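Long-range contact in pantothenate kinase (PDB 3TQC), which catalyses the ATP-dependent phosphorylation of (R)-pantothenate to (R)-4'-phosphopantothenate, the first step of coenzyme A biosynthesis: residues G170-R175 with I193-D198. Residues are numbered along the deposited sequence; the frame is centred on the assembly and turned at random.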
ATOM      1  N   GLY B 170      15.842   1.649   9.814  1.00 21.06           N
ATOM      2  CA  GLY B 170      16.504   1.201  11.038  1.00 22.22           C
ATOM      3  C   GLY B 170      17.290   2.287  11.741  1.00 23.55           C
ATOM      4  O   GLY B 170      17.989   2.001  12.724  1.00 24.78           O
ATOM      5  N   GLN B 171      17.160   3.525  11.257  1.00 23.33           N
ATOM      6  CA  GLN B 171      17.896   4.667  11.794  1.00 25.01           C
ATOM      7  C   GLN B 171      17.538   4.954  13.251  1.00 24.54           C
ATOM      8  O   GLN B 171      16.387   4.904  13.641  1.00 22.83           O
ATOM      9  CB  GLN B 171      17.618   5.914  10.957  1.00 25.60           C
ATOM     10  CG  GLN B 171      18.390   7.181  11.363  1.00 29.89           C
ATOM     11  CD  GLN B 171      18.234   8.311  10.323  1.00 34.33           C
ATOM     12  OE1 GLN B 171      18.066   8.052   9.120  1.00 35.97           O
ATOM     13  NE2 GLN B 171      18.269   9.561  10.790  1.00 35.71           N
ATOM     14  N   ARG B 172      18.556   5.265  14.037  1.00 26.22           N
ATOM     15  CA  ARG B 172      18.387   5.567  15.439  1.00 26.69           C
ATOM     16  C   ARG B 172      18.006   7.030  15.636  1.00 26.38           C
ATOM     17  O   ARG B 172      18.324   7.899  14.811  1.00 26.09           O
ATOM     18  CB  ARG B 172      19.681   5.234  16.181  1.00 28.46           C
ATOM     19  CG  ARG B 172      19.929   3.715  16.324  1.00 31.45           C
ATOM     20  CD  ARG B 172      19.117   3.189  17.498  1.00 35.19           C
ATOM     21  NE  ARG B 172      19.071   1.744  17.608  1.00 38.66           N
ATOM     22  CZ  ARG B 172      18.325   1.079  18.492  1.00 41.95           C
ATOM     23  NH1 ARG B 172      17.556   1.725  19.367  1.00 42.72           N
ATOM     24  NH2 ARG B 172      18.347  -0.251  18.504  1.00 43.39           N
ATOM     25  N   ASN B 173      17.313   7.291  16.740  1.00 25.89           N
ATOM     26  CA  ASN B 173      17.072   8.661  17.214  1.00 25.91           C
ATOM     27  C   ASN B 173      16.565   9.609  16.133  1.00 24.81           C
ATOM     28  O   ASN B 173      17.177  10.613  15.844  1.00 25.00           O
ATOM     29  CB  ASN B 173      18.344   9.218  17.862  1.00 27.44           C
ATOM     30  CG  ASN B 173      18.777   8.421  19.080  1.00 28.52           C
ATOM     31  OD1 ASN B 173      19.971   8.311  19.366  1.00 28.84           O
ATOM     32  ND2 ASN B 173      17.810   7.864  19.808  1.00 25.92           N
ATOM     33  N   VAL B 174      15.430   9.276  15.536  1.00 23.65           N
ATOM     34  CA  VAL B 174      14.856  10.124  14.507  1.00 23.20           C
ATOM     35  C   VAL B 174      14.076  11.239  15.174  1.00 24.02           C
ATOM     36  O   VAL B 174      13.291  11.012  16.112  1.00 23.15           O
ATOM     37  CB  VAL B 174      13.984   9.333  13.558  1.00 21.77           C
ATOM     38  CG1 VAL B 174      13.328  10.265  12.522  1.00 21.14           C
ATOM     39  CG2 VAL B 174      14.832   8.273  12.895  1.00 21.23           C
ATOM     40  N   ARG B 175      14.325  12.451  14.701  1.00 25.28           N
ATOM     41  CA  ARG B 175      13.744  13.643  15.284  1.00 26.97           C
ATOM     42  C   ARG B 175      12.404  13.963  14.626  1.00 25.85           C
ATOM     43  O   ARG B 175      12.307  14.028  13.414  1.00 25.81           O
ATOM     44  CB  ARG B 175      14.751  14.783  15.173  1.00 29.30           C
ATOM     45  CG  ARG B 175      15.955  14.532  16.078  1.00 33.54           C
ATOM     46  CD  ARG B 175      17.201  15.282  15.647  1.00 40.72           C
ATOM     47  NE  ARG B 175      18.157  15.443  16.751  1.00 45.59           N
ATOM     48  CZ  ARG B 175      18.848  14.452  17.327  1.00 48.96           C
ATOM     49  NH1 ARG B 175      18.716  13.179  16.935  1.00 47.93           N
ATOM     50  NH2 ARG B 175      19.685  14.739  18.319  1.00 51.97           N
ATOM     51  N   ILE B 193      11.688  12.245  19.998  1.00 31.86           N
ATOM     52  CA  ILE B 193      12.644  11.277  19.511  1.00 30.63           C
ATOM     53  C   ILE B 193      11.984   9.912  19.402  1.00 28.56           C
ATOM     54  O   ILE B 193      11.435   9.409  20.368  1.00 28.60           O
ATOM     55  CB  ILE B 193      13.876  11.220  20.401  1.00 32.17           C
ATOM     56  CG1 ILE B 193      14.651  12.540  20.286  1.00 33.40           C
ATOM     57  CG2 ILE B 193      14.742  10.033  20.009  1.00 31.54           C
ATOM     58  CD1 ILE B 193      15.465  12.862  21.491  1.00 35.55           C
ATOM     59  N   VAL B 194      12.003   9.365  18.190  1.00 26.60           N
ATOM     60  CA  VAL B 194      11.573   8.023  17.899  1.00 25.04           C
ATOM     61  C   VAL B 194      12.852   7.212  17.679  1.00 24.98           C
ATOM     62  O   VAL B 194      13.641   7.509  16.779  1.00 25.19           O
ATOM     63  CB  VAL B 194      10.657   8.002  16.638  1.00 24.06           C
ATOM     64  CG1 VAL B 194      10.324   6.584  16.226  1.00 22.73           C
ATOM     65  CG2 VAL B 194       9.372   8.815  16.879  1.00 22.66           C
ATOM     66  N   ASP B 195      13.060   6.201  18.515  1.00 24.73           N
ATOM     67  CA  ASP B 195      14.315   5.465  18.532  1.00 25.31           C
ATOM     68  C   ASP B 195      14.142   3.950  18.377  1.00 24.27           C
ATOM     69  O   ASP B 195      14.329   3.183  19.333  1.00 24.84           O
ATOM     70  CB  ASP B 195      15.091   5.775  19.811  1.00 26.50           C
ATOM     71  CG  ASP B 195      16.456   5.102  19.836  1.00 29.13           C
ATOM     72  OD1 ASP B 195      17.040   4.919  18.739  1.00 26.15           O
ATOM     73  OD2 ASP B 195      16.943   4.763  20.950  1.00 32.84           O
ATOM     74  N   GLN B 196      13.845   3.540  17.152  1.00 22.68           N
ATOM     75  CA  GLN B 196      13.563   2.139  16.809  1.00 22.01           C
ATOM     76  C   GLN B 196      12.705   1.415  17.838  1.00 21.54           C
ATOM     77  O   GLN B 196      13.085   0.373  18.343  1.00 22.52           O
ATOM     78  CB  GLN B 196      14.857   1.373  16.516  1.00 21.88           C
ATOM     79  CG  GLN B 196      15.545   1.881  15.269  1.00 21.28           C
ATOM     80  CD  GLN B 196      14.738   1.622  14.007  1.00 19.81           C
ATOM     81  OE1 GLN B 196      14.462   2.540  13.227  1.00 19.47           O
ATOM     82  NE2 GLN B 196      14.378   0.367  13.787  1.00 15.72           N
ATOM     83  N   PRO B 197      11.522   1.970  18.134  1.00 21.27           N
ATOM     84  CA  PRO B 197      10.610   1.265  19.019  1.00 20.98           C
ATOM     85  C   PRO B 197      10.104   0.029  18.287  1.00 20.65           C
ATOM     86  O   PRO B 197      10.452  -0.198  17.129  1.00 20.17           O
ATOM     87  CB  PRO B 197       9.479   2.259  19.197  1.00 20.64           C
ATOM     88  CG  PRO B 197       9.430   2.973  17.882  1.00 19.12           C
ATOM     89  CD  PRO B 197      10.850   3.091  17.437  1.00 20.25           C
ATOM     90  N   ASP B 198       9.288  -0.767  18.946  1.00 20.54           N
ATOM     91  CA  ASP B 198       8.755  -1.944  18.306  1.00 20.17           C
ATOM     92  C   ASP B 198       7.608  -1.552  17.399  1.00 18.98           C
ATOM     93  O   ASP B 198       7.379  -2.175  16.371  1.00 18.42           O
ATOM     94  CB  ASP B 198       8.285  -2.918  19.376  1.00 21.25           C
ATOM     95  CG  ASP B 198       9.408  -3.351  20.269  1.00 23.47           C
ATOM     96  OD1 ASP B 198      10.322  -4.034  19.732  1.00 23.91           O
ATOM     97  OD2 ASP B 198       9.383  -2.983  21.475  1.00 24.31           O
TER
HETATM   98  O   HOH W   1      14.031   5.506  14.927  1.00 11.34           O
HETATM   99  O   HOH W   2      17.735   7.221  22.232  1.00  3.62           O
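Asp-195 holds CG anti to its backbone N (chi1 -176°), while Arg-172 has CG beside its own N and a chain bent at chi2 (-81°); with these torsions the carboxylate meets both the guanidinium and the backbone of the facing turn. Asp-195 OD1 accepts from Asn-173 N at 3.1 Å, the amide standing above the carboxylate plane. It also forms a salt bridge with Arg-172 NH1 at 3.3 Å, whose hydrogen bond is weak, reached at the edge of a guanidinium whose plane is turned 66° from the carboxylate. One acidic group thus serves a main-chain N-H and a cation, and the charge pairing would favour its ionised form. Gln-196 CB sits over the centre of one guanidinium face, 3.9 Å above its plane, and CG and CD of that side chain pack on the Gly-170 and Gln-171 backbone. The Asn-173 amide lies beside the Asp-195 carboxylate.

Past the turns the strands pair: Val-174 N donates to Val-194 O at 2.8 Å, and Val-194 N returns the bond to Val-174 O at 2.9 Å. A water 2.8 Å from both Val-194 O and Gln-171 O accepts from Gln-196 N, continuing the link where direct pairing stops. Val-174 and Val-194 share a sheet face covered by helix 157-168, from which Gly-170 exits through a Schellman motif. An antiparallel hydrogen-bonded pair, extended by side-chain and water contacts between the adjoining loops, here marks one end of the pairing between strands 174-180 and 190-194, in the small antiparallel sheet that accompanies the P-loop kinase core, away from the ADP pocket.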